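Local coordinates for protein TqaL (Neurospora crassa, PDB 7EEH) that belongs to the 2OG-Fe dioxygenase family of the cupin clan and binds an iron(III) ion, at residues B[39-44]-B[241-246]; B[131-136]-B[192-197]; B[209-214]-B[221-226]; B[30-35]-B[144-149]. The protein carries 1 engineered substitution. All coordinates share one frame; numbering follows the deposited sequence.

Interaction 1. Residues B[39-44]-B[241-246]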
# COMPACT_ATOMS: atom_id res chain seq x y z
N SER B 39 -3.91 16.97 3.44
CA SER B 39 -3.26 16.18 2.40
C SER B 39 -3.44 14.68 2.64
O SER B 39 -3.52 13.91 1.67
CB SER B 39 -1.76 16.53 2.32
OG SER B 39 -1.10 16.38 3.56
N ASP B 40 -3.51 14.25 3.90
CA ASP B 40 -3.79 12.86 4.23
C ASP B 40 -5.28 12.53 4.21
O ASP B 40 -5.65 11.38 3.95
CB ASP B 40 -3.18 12.52 5.59
CG ASP B 40 -1.68 12.65 5.59
OD1 ASP B 40 -1.10 12.35 4.53
OD2 ASP B 40 -1.09 13.07 6.60
N MSE B 41 -6.14 13.50 4.51
CA MSE B 41 -7.57 13.25 4.41
C MSE B 41 -8.04 13.05 2.97
O MSE B 41 -8.91 12.21 2.74
CB MSE B 41 -8.39 14.38 5.06
CG MSE B 41 -8.15 14.50 6.55
SE MSE B 41 -9.06 13.07 7.51
CE MSE B 41 -10.57 12.76 6.34
N VAL B 42 -7.48 13.80 2.01
CA VAL B 42 -8.00 13.74 0.64
C VAL B 42 -8.05 12.32 0.09
O VAL B 42 -9.12 11.89 -0.37
CB VAL B 42 -7.24 14.71 -0.27
CG1 VAL B 42 -7.51 14.37 -1.72
CG2 VAL B 42 -7.66 16.13 -0.00
N PRO B 43 -6.96 11.53 0.11
CA PRO B 43 -7.07 10.17 -0.43
C PRO B 43 -8.01 9.27 0.36
O PRO B 43 -8.64 8.39 -0.23
CB PRO B 43 -5.62 9.66 -0.41
CG PRO B 43 -4.94 10.49 0.57
CD PRO B 43 -5.59 11.83 0.55
N LEU B 44 -8.16 9.50 1.67
CA LEU B 44 -9.15 8.73 2.43
C LEU B 44 -10.56 9.03 1.96
O LEU B 44 -11.37 8.11 1.75
CB LEU B 44 -9.00 9.02 3.93
CG LEU B 44 -7.62 8.67 4.51
CD1 LEU B 44 -7.55 8.92 5.99
CD2 LEU B 44 -7.29 7.23 4.21
N LEU B 241 -9.24 20.65 4.70
CA LEU B 241 -9.61 19.35 5.27
C LEU B 241 -8.70 18.92 6.42
O LEU B 241 -8.83 17.78 6.87
CB LEU B 241 -9.65 18.22 4.24
CG LEU B 241 -10.74 18.34 3.16
CD1 LEU B 241 -10.63 17.20 2.15
CD2 LEU B 241 -12.12 18.37 3.80
N ASP B 242 -7.78 19.77 6.90
CA ASP B 242 -7.22 19.59 8.23
C ASP B 242 -8.34 19.24 9.21
O ASP B 242 -9.36 19.94 9.28
CB ASP B 242 -6.52 20.87 8.69
CG ASP B 242 -5.10 21.03 8.11
OD1 ASP B 242 -4.60 20.12 7.40
OD2 ASP B 242 -4.48 22.07 8.39
N THR B 243 -8.15 18.15 9.96
CA THR B 243 -9.21 17.58 10.80
C THR B 243 -8.67 17.18 12.16
O THR B 243 -7.69 16.42 12.26
CB THR B 243 -9.85 16.35 10.13
OG1 THR B 243 -10.58 16.76 8.95
CG2 THR B 243 -10.83 15.68 11.07
N LEU B 244 -9.31 17.69 13.21
CA LEU B 244 -9.05 17.32 14.60
C LEU B 244 -10.24 16.52 15.11
O LEU B 244 -11.38 16.96 14.97
CB LEU B 244 -8.84 18.56 15.47
CG LEU B 244 -8.76 18.27 16.97
CD1 LEU B 244 -7.45 17.55 17.30
CD2 LEU B 244 -8.93 19.56 17.79
N LEU B 245 -9.97 15.36 15.71
CA LEU B 245 -11.00 14.56 16.37
C LEU B 245 -10.56 14.32 17.81
O LEU B 245 -9.41 13.96 18.06
CB LEU B 245 -11.19 13.23 15.63
CG LEU B 245 -12.13 12.17 16.22
CD1 LEU B 245 -13.56 12.64 16.14
CD2 LEU B 245 -11.97 10.88 15.44
N LEU B 246 -11.46 14.50 18.78
CA LEU B 246 -11.09 14.38 20.18
C LEU B 246 -12.20 13.72 20.98
O LEU B 246 -13.39 13.90 20.68
CB LEU B 246 -10.73 15.74 20.81
CG LEU B 246 -11.75 16.88 20.83
CD1 LEU B 246 -12.69 16.80 22.03
CD2 LEU B 246 -11.02 18.21 20.83
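M41 and V42 of helix 38-48 both meet L241, just ahead of strand 243-247, and these two apolar contacts carry the packing. The selenomethionine M41 points its CB at the CB of L241, 4.1 Å away, and one position along the helix V42 adds a methyl-to-methyl contact, CG2 meeting CD1 of L241 at 3.8 Å with the two side chains at about a right angle. The backbone directs CB of L241 toward M41; CG, anti to the carbonyl carbon (chi1 -66°), then carries the branch on until CD1 reaches V42.

A second group of contacts sets carbon against oxygen. CG of M41 lies 3.4 Å from the backbone O of L241 and 4.1 Å from OG1 of T243, crossing the threonine at about a right angle. These two oxygens are themselves joined: T243 OG1 donates to L241 O over 2.9 Å, arriving 49° out of the carbonyl plane rather than on a lone pair. T243 OG1 is also hydrogen-bonded to OG1 of T194, which leaves this buried hydroxyl with two polar partners beside the M41 methylene.

Helix 38-48 thus packs over the start of strand 243-247, which runs between strands 33-36 and 190-199. M41 also rests on V36 and on L133 and F136, so that it is enclosed by its own helix, helix 128-141 and the sheet.

Interaction 2. Residues B[131-136]-B[192-197]; sequences QALLVF and MTTYLG
The selenium of the selenomethionine M192 lies in the plane of the F136 ring, against its edge, and the methyl beyond it approaches a helix carbonyl. This is a Met-aromatic contact of the edge type: SE sits 5.0 Å from the centroid of the F136 ring, 87° off the ring normal, and 3.9 Å from CD2 of F136. With CG anti to the backbone N (chi1 -178°), the M192 chain runs out from the strand toward the helix before bending at chi3. That bend places CE 3.3 Å from O of L133 and 4.0 Å from CD2 of the same leucine, so one side chain touches both L133 and F136, three residues apart on the helix.

The other branch of L133 is used further along the strand, where CD1 meets CG2 of T194 tip to tip at 3.9 Å. All four touching residues are buried. The segment axes come no closer than 11.2 Å and run roughly antiparallel (148°), so side chains make the contact, joined by L133 O.

Helix 128-141 packs on one face of the sheet, where strand 190-199 lies between 243-247 and 267-277. L272 and F274 touch L133 and L134, and helix 38-48 packs against A132, L133 and F136.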
# COMPACT_ATOMS: atom_id res chain seq x y z
N GLN B 131 -20.31 13.74 2.86
CA GLN B 131 -20.78 12.42 3.27
C GLN B 131 -19.62 11.52 3.66
O GLN B 131 -19.70 10.78 4.64
CB GLN B 131 -21.61 11.77 2.16
CG GLN B 131 -22.88 12.55 1.80
CD GLN B 131 -23.75 11.86 0.76
OE1 GLN B 131 -23.29 10.99 0.03
NE2 GLN B 131 -25.03 12.24 0.71
N ALA B 132 -18.52 11.58 2.91
CA ALA B 132 -17.34 10.79 3.28
C ALA B 132 -16.81 11.20 4.64
O ALA B 132 -16.35 10.36 5.42
CB ALA B 132 -16.26 10.94 2.22
N LEU B 133 -16.91 12.50 4.98
CA LEU B 133 -16.49 12.94 6.31
C LEU B 133 -17.33 12.30 7.40
O LEU B 133 -16.79 11.90 8.44
CB LEU B 133 -16.55 14.47 6.42
CG LEU B 133 -15.32 15.23 5.91
CD1 LEU B 133 -15.60 16.73 5.84
CD2 LEU B 133 -14.08 14.93 6.78
N LEU B 134 -18.64 12.19 7.20
CA LEU B 134 -19.49 11.52 8.18
C LEU B 134 -19.12 10.05 8.32
O LEU B 134 -19.03 9.53 9.43
CB LEU B 134 -20.96 11.66 7.79
CG LEU B 134 -21.69 12.98 8.08
CD1 LEU B 134 -23.05 12.95 7.43
CD2 LEU B 134 -21.82 13.22 9.59
N VAL B 135 -18.94 9.37 7.19
CA VAL B 135 -18.57 7.96 7.23
C VAL B 135 -17.24 7.80 7.96
O VAL B 135 -17.10 6.93 8.84
CB VAL B 135 -18.53 7.37 5.81
CG1 VAL B 135 -18.09 5.95 5.83
CG2 VAL B 135 -19.92 7.45 5.17
N PHE B 136 -16.27 8.64 7.62
CA PHE B 136 -14.96 8.62 8.28
C PHE B 136 -15.11 8.65 9.80
O PHE B 136 -14.54 7.82 10.51
CB PHE B 136 -14.13 9.81 7.79
CG PHE B 136 -12.83 10.04 8.56
CD1 PHE B 136 -11.65 9.40 8.18
CD2 PHE B 136 -12.76 10.98 9.58
CE1 PHE B 136 -10.44 9.67 8.82
CE2 PHE B 136 -11.57 11.26 10.23
CZ PHE B 136 -10.40 10.60 9.85
N MSE B 192 -15.42 16.56 16.25
CA MSE B 192 -14.56 16.62 15.08
C MSE B 192 -14.70 18.00 14.45
O MSE B 192 -15.83 18.50 14.24
CB MSE B 192 -14.93 15.52 14.05
CG MSE B 192 -14.02 15.49 12.82
SE MSE B 192 -14.01 13.78 11.91
CE MSE B 192 -15.32 14.06 10.44
N THR B 193 -13.57 18.65 14.17
CA THR B 193 -13.54 19.97 13.56
C THR B 193 -12.68 19.89 12.31
O THR B 193 -11.49 19.57 12.38
CB THR B 193 -12.99 21.02 14.51
OG1 THR B 193 -11.65 20.66 14.89
CG2 THR B 193 -13.84 21.07 15.77
N THR B 194 -13.28 20.20 11.16
CA THR B 194 -12.65 20.05 9.86
C THR B 194 -12.64 21.41 9.19
O THR B 194 -13.67 22.09 9.15
CB THR B 194 -13.41 19.01 9.03
OG1 THR B 194 -13.23 17.71 9.61
CG2 THR B 194 -12.92 18.99 7.58
N TYR B 195 -11.47 21.81 8.70
CA TYR B 195 -11.25 23.12 8.13
C TYR B 195 -11.58 23.12 6.65
O TYR B 195 -11.11 22.25 5.90
CB TYR B 195 -9.80 23.51 8.37
CG TYR B 195 -9.26 24.71 7.66
CD1 TYR B 195 -8.77 24.62 6.35
CD2 TYR B 195 -9.16 25.93 8.31
CE1 TYR B 195 -8.23 25.73 5.71
CE2 TYR B 195 -8.62 27.04 7.68
CZ TYR B 195 -8.17 26.94 6.39
OH TYR B 195 -7.63 28.04 5.78
N LEU B 196 -12.39 24.07 6.22
CA LEU B 196 -12.75 24.18 4.81
C LEU B 196 -11.99 25.28 4.08
O LEU B 196 -11.74 25.14 2.88
CB LEU B 196 -14.26 24.44 4.66
CG LEU B 196 -15.17 23.31 5.13
CD1 LEU B 196 -16.64 23.70 4.86
CD2 LEU B 196 -14.76 22.01 4.41
N GLY B 197 -11.66 26.37 4.76
CA GLY B 197 -10.96 27.47 4.13
C GLY B 197 -10.91 28.65 5.08
O GLY B 197 -11.46 28.61 6.18

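Interaction 3. Residues B[209-214]-B[221-226]; sequences VTFMHD and AKYTEI
I226 wraps the CE1 corner of the H213 ring, and this is the tight end of the contact. CG2 of I226 stands 3.8 Å from CE1 of H213, while CD1 of I226, 3.9 Å from that same CE1, lies in the ring plane at its edge. The isoleucine achieves this with CG1 set between its backbone N and carbonyl carbon (chi1 68°). A second close point is F211 CE2 against Y223 CD2 at 3.7 Å; the ring planes are within about 20° of parallel, but this is not a stack.

Strand 209-213 is the middle one of a three-stranded antiparallel sheet, and 221-226 belongs to the loop joining it to strand 231-236. On the loop's solvent side K222, T224 and E225 are exposed. There K222 N donates to the anti lone pair of E225 OE1 over 3.1 Å, and E225 N to K222 O over 2.7 Å. P228 of the second subunit packs on F211 and I226.

The side chain of H213 is about 10 Å from the bound iron(III) ion. Its NE2 is hydrogen-bonded to OG of S254, next to the iron ligand H253. Polar-bonded there and held by hydrocarbon at CE1 and toward ND1, the ring is probably restricted in its rotation.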
# COMPACT_ATOMS: atom_id res chain seq x y z
N VAL B 209 -5.82 28.64 17.10
CA VAL B 209 -5.10 27.47 17.59
C VAL B 209 -5.98 26.74 18.59
O VAL B 209 -6.56 27.37 19.48
CB VAL B 209 -3.76 27.86 18.23
CG1 VAL B 209 -3.18 26.71 19.03
CG2 VAL B 209 -2.77 28.30 17.15
N THR B 210 -6.09 25.42 18.44
CA THR B 210 -6.84 24.59 19.39
C THR B 210 -5.85 23.98 20.37
O THR B 210 -4.93 23.27 19.95
CB THR B 210 -7.65 23.51 18.68
OG1 THR B 210 -8.45 24.09 17.64
CG2 THR B 210 -8.56 22.74 19.66
N PHE B 211 -6.02 24.28 21.65
CA PHE B 211 -5.28 23.64 22.73
C PHE B 211 -6.14 22.55 23.34
O PHE B 211 -7.35 22.72 23.49
CB PHE B 211 -4.88 24.64 23.82
CG PHE B 211 -4.06 25.78 23.31
CD1 PHE B 211 -2.69 25.64 23.19
CD2 PHE B 211 -4.65 26.97 22.92
CE1 PHE B 211 -1.91 26.68 22.71
CE2 PHE B 211 -3.88 28.02 22.44
CZ PHE B 211 -2.50 27.87 22.33
N MSE B 212 -5.53 21.43 23.69
CA MSE B 212 -6.26 20.46 24.49
C MSE B 212 -5.54 20.26 25.80
O MSE B 212 -4.31 20.25 25.86
CB MSE B 212 -6.41 19.16 23.74
CG MSE B 212 -7.32 19.29 22.52
SE MSE B 212 -6.97 17.74 21.45
CE MSE B 212 -7.14 16.47 22.87
N HIS B 213 -6.34 20.10 26.85
CA HIS B 213 -5.86 20.11 28.22
C HIS B 213 -6.35 18.84 28.90
O HIS B 213 -7.34 18.24 28.49
CB HIS B 213 -6.36 21.34 28.98
CG HIS B 213 -6.45 22.59 28.15
ND1 HIS B 213 -5.39 23.46 28.00
CD2 HIS B 213 -7.47 23.10 27.42
CE1 HIS B 213 -5.76 24.46 27.22
NE2 HIS B 213 -7.01 24.27 26.85
N ASP B 214 -5.63 18.42 29.94
CA ASP B 214 -6.13 17.34 30.77
C ASP B 214 -7.27 17.86 31.64
O ASP B 214 -7.56 19.06 31.68
CB ASP B 214 -5.00 16.70 31.59
CG ASP B 214 -4.38 17.65 32.60
OD1 ASP B 214 -5.12 18.27 33.39
OD2 ASP B 214 -3.14 17.76 32.63
N ALA B 221 -11.01 29.00 32.21
CA ALA B 221 -9.77 29.75 32.08
C ALA B 221 -9.62 30.31 30.67
O ALA B 221 -9.98 29.67 29.68
CB ALA B 221 -8.57 28.86 32.40
N LYS B 222 -9.10 31.54 30.59
CA LYS B 222 -8.79 32.15 29.31
C LYS B 222 -7.56 31.49 28.70
O LYS B 222 -6.65 31.05 29.41
CB LYS B 222 -8.56 33.65 29.47
CG LYS B 222 -9.70 34.54 29.01
CD LYS B 222 -10.91 34.45 29.95
CE LYS B 222 -10.65 35.12 31.31
NZ LYS B 222 -11.91 35.61 31.94
N TYR B 223 -7.53 31.42 27.37
CA TYR B 223 -6.48 30.66 26.70
C TYR B 223 -5.09 31.22 26.99
O TYR B 223 -4.10 30.47 26.92
CB TYR B 223 -6.73 30.59 25.20
CG TYR B 223 -5.96 31.61 24.39
CD1 TYR B 223 -6.49 32.86 24.15
CD2 TYR B 223 -4.71 31.31 23.86
CE1 TYR B 223 -5.79 33.80 23.41
CE2 TYR B 223 -4.00 32.24 23.12
CZ TYR B 223 -4.55 33.48 22.90
OH TYR B 223 -3.86 34.41 22.16
N THR B 224 -4.98 32.51 27.30
CA THR B 224 -3.68 33.04 27.71
C THR B 224 -3.25 32.52 29.08
O THR B 224 -2.05 32.48 29.36
CB THR B 224 -3.73 34.57 27.73
OG1 THR B 224 -5.00 35.01 28.22
CG2 THR B 224 -3.52 35.13 26.34
N GLU B 225 -4.20 32.12 29.93
CA GLU B 225 -3.92 31.77 31.31
C GLU B 225 -3.77 30.27 31.54
O GLU B 225 -3.71 29.83 32.70
CB GLU B 225 -5.01 32.31 32.23
CG GLU B 225 -5.38 33.77 32.03
CD GLU B 225 -6.64 34.14 32.79
OE1 GLU B 225 -7.74 33.66 32.42
OE2 GLU B 225 -6.54 34.89 33.79
N ILE B 226 -3.73 29.46 30.49
CA ILE B 226 -3.69 28.02 30.70
C ILE B 226 -2.27 27.60 31.10
O ILE B 226 -1.27 28.17 30.66
CB ILE B 226 -4.17 27.26 29.44
CG1 ILE B 226 -3.19 27.45 28.29
CG2 ILE B 226 -5.55 27.74 29.04
CD1 ILE B 226 -2.33 26.23 28.03

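Interaction 4. Residues B[30-35]-B[144-149]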
# COMPACT_ATOMS: atom_id res chain seq x y z
N THR B 30 -5.42 5.12 21.53
CA THR B 30 -4.23 5.30 22.37
C THR B 30 -4.13 6.72 22.90
O THR B 30 -3.88 6.93 24.09
CB THR B 30 -2.97 4.93 21.58
OG1 THR B 30 -3.01 3.53 21.30
CG2 THR B 30 -1.73 5.23 22.39
N ASN B 31 -4.33 7.71 22.03
CA ASN B 31 -4.03 9.08 22.40
C ASN B 31 -5.25 9.90 22.81
O ASN B 31 -5.08 10.98 23.37
CB ASN B 31 -3.32 9.79 21.25
CG ASN B 31 -1.97 9.21 20.96
OD1 ASN B 31 -1.27 8.74 21.88
ND2 ASN B 31 -1.57 9.23 19.70
N ARG B 32 -6.47 9.42 22.54
CA ARG B 32 -7.74 10.08 22.85
C ARG B 32 -7.97 11.35 22.02
O ARG B 32 -8.93 12.10 22.29
CB ARG B 32 -7.87 10.40 24.34
CG ARG B 32 -7.33 9.30 25.27
CD ARG B 32 -7.84 7.92 24.89
NE ARG B 32 -9.23 7.74 25.29
CZ ARG B 32 -9.97 6.69 24.99
NH1 ARG B 32 -9.46 5.69 24.26
NH2 ARG B 32 -11.22 6.63 25.42
N SER B 33 -7.12 11.60 21.03
CA SER B 33 -7.37 12.57 19.96
C SER B 33 -6.42 12.27 18.82
O SER B 33 -5.40 11.60 19.00
CB SER B 33 -7.19 14.01 20.43
OG SER B 33 -5.83 14.33 20.65
N ILE B 34 -6.77 12.76 17.62
CA ILE B 34 -5.92 12.66 16.45
C ILE B 34 -6.08 13.92 15.62
O ILE B 34 -7.17 14.50 15.54
CB ILE B 34 -6.24 11.45 15.54
CG1 ILE B 34 -7.73 11.40 15.17
CG2 ILE B 34 -5.79 10.15 16.17
CD1 ILE B 34 -8.04 10.36 14.10
N PHE B 35 -4.99 14.34 14.99
CA PHE B 35 -5.03 15.42 14.01
C PHE B 35 -4.58 14.85 12.68
O PHE B 35 -3.54 14.19 12.61
CB PHE B 35 -4.15 16.59 14.43
CG PHE B 35 -4.22 17.77 13.48
CD1 PHE B 35 -5.35 18.57 13.42
CD2 PHE B 35 -3.14 18.09 12.66
CE1 PHE B 35 -5.41 19.66 12.56
CE2 PHE B 35 -3.21 19.17 11.79
CZ PHE B 35 -4.34 19.95 11.75
N VAL B 144 -15.20 2.47 20.11
CA VAL B 144 -14.18 3.03 20.98
C VAL B 144 -14.77 3.26 22.36
O VAL B 144 -15.69 4.07 22.53
CB VAL B 144 -13.60 4.33 20.41
CG1 VAL B 144 -12.63 4.94 21.41
CG2 VAL B 144 -12.91 4.07 19.08
N GLN B 145 -14.24 2.56 23.37
CA GLN B 145 -14.72 2.72 24.74
C GLN B 145 -14.25 4.04 25.32
O GLN B 145 -13.06 4.38 25.27
CB GLN B 145 -14.23 1.55 25.60
CG GLN B 145 -14.86 0.21 25.25
CD GLN B 145 -14.69 -0.83 26.35
OE1 GLN B 145 -13.85 -0.68 27.24
NE2 GLN B 145 -15.49 -1.89 26.30
N THR B 146 -15.19 4.80 25.89
CA THR B 146 -14.90 6.11 26.48
C THR B 146 -15.59 6.23 27.83
O THR B 146 -16.39 5.38 28.22
CB THR B 146 -15.36 7.27 25.58
OG1 THR B 146 -16.76 7.13 25.35
CG2 THR B 146 -14.63 7.27 24.26
N THR B 147 -15.31 7.34 28.52
CA THR B 147 -16.02 7.71 29.74
C THR B 147 -17.50 7.97 29.44
O THR B 147 -17.84 8.71 28.52
CB THR B 147 -15.40 8.97 30.33
OG1 THR B 147 -13.99 8.77 30.49
CG2 THR B 147 -16.02 9.30 31.69
N HIS B 148 -18.38 7.37 30.24
CA HIS B 148 -19.82 7.50 30.01
C HIS B 148 -20.39 8.69 30.78
O HIS B 148 -20.32 8.74 32.01
CB HIS B 148 -20.52 6.21 30.41
CG HIS B 148 -20.35 5.11 29.41
ND1 HIS B 148 -21.07 3.94 29.44
CD2 HIS B 148 -19.54 5.02 28.33
CE1 HIS B 148 -20.71 3.17 28.43
NE2 HIS B 148 -19.78 3.80 27.74
N ARG B 149 -20.97 9.65 30.05
CA ARG B 149 -21.67 10.76 30.70
C ARG B 149 -22.94 10.22 31.35
O ARG B 149 -23.71 9.52 30.68
CB ARG B 149 -22.04 11.86 29.71
CG ARG B 149 -20.88 12.64 29.13
CD ARG B 149 -21.33 13.91 28.42
NE ARG B 149 -20.22 14.57 27.74
CZ ARG B 149 -19.32 15.32 28.36
NH1 ARG B 149 -19.43 15.53 29.66
NH2 ARG B 149 -18.33 15.86 27.68
O HOH W 1 -10.92 3.08 24.21
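The junction where helix 12-31 gives way to strand 33-36 sends an arginine across to the loop that follows helix 128-141: R32 donates from NH2 to the backbone O of Q145. R32 is the first residue to leave helical geometry, with a positive phi of 68°. Its side chain folds at chi2 and chi3, bringing the guanidinium edge-on to the loop.

The bond itself is 2.9 Å long and nearly straight, 164° at the hydrogen; it lies in the carbonyl plane on a lone pair, and the oxygen is within 7° of the guanidinium plane. A water in that plane reinforces it, accepting from R32 NH1 at 3.0 Å and donating to Q145 O at 2.7 Å, so the carbonyl receives two donors. Further packing is slight: the T146 methyl CG2 lies 3.7 Å from R32 NH2.

NE makes a salt bridge with E250, and NH1, besides the water, donates to I29 O within the last helical turn. E250 accepts from T147 N as well, and so joins both segments. A residue of positive phi just past the last turn is a familiar way to end a helix and redirect the chain, here into strand 33-36, outermost in the main sheet within this chain.

Overall arrangement
From the N terminus, interaction 4 opens first, at the end of helix 12-31, and interaction 1 opens just after it on helix 38-48. Interaction 4 closes at 144-149, while interaction 1 stays open until 241-246, so the two cross. Interaction 2 starts at 131-136, before 4 has closed, and ends at 192-197; it therefore crosses 4 but falls wholly within the span of 1. Interaction 3, a short local closure, also falls within that span, in series after 2 and 4. Segments 30-35, 241-246 and 192-197 contribute adjacent strands of the main sheet, to which interactions 1 and 2 attach helices 38-48 and 128-141. L244 and L246 pack on T210 and M212, linking the main sheet to the three-stranded one.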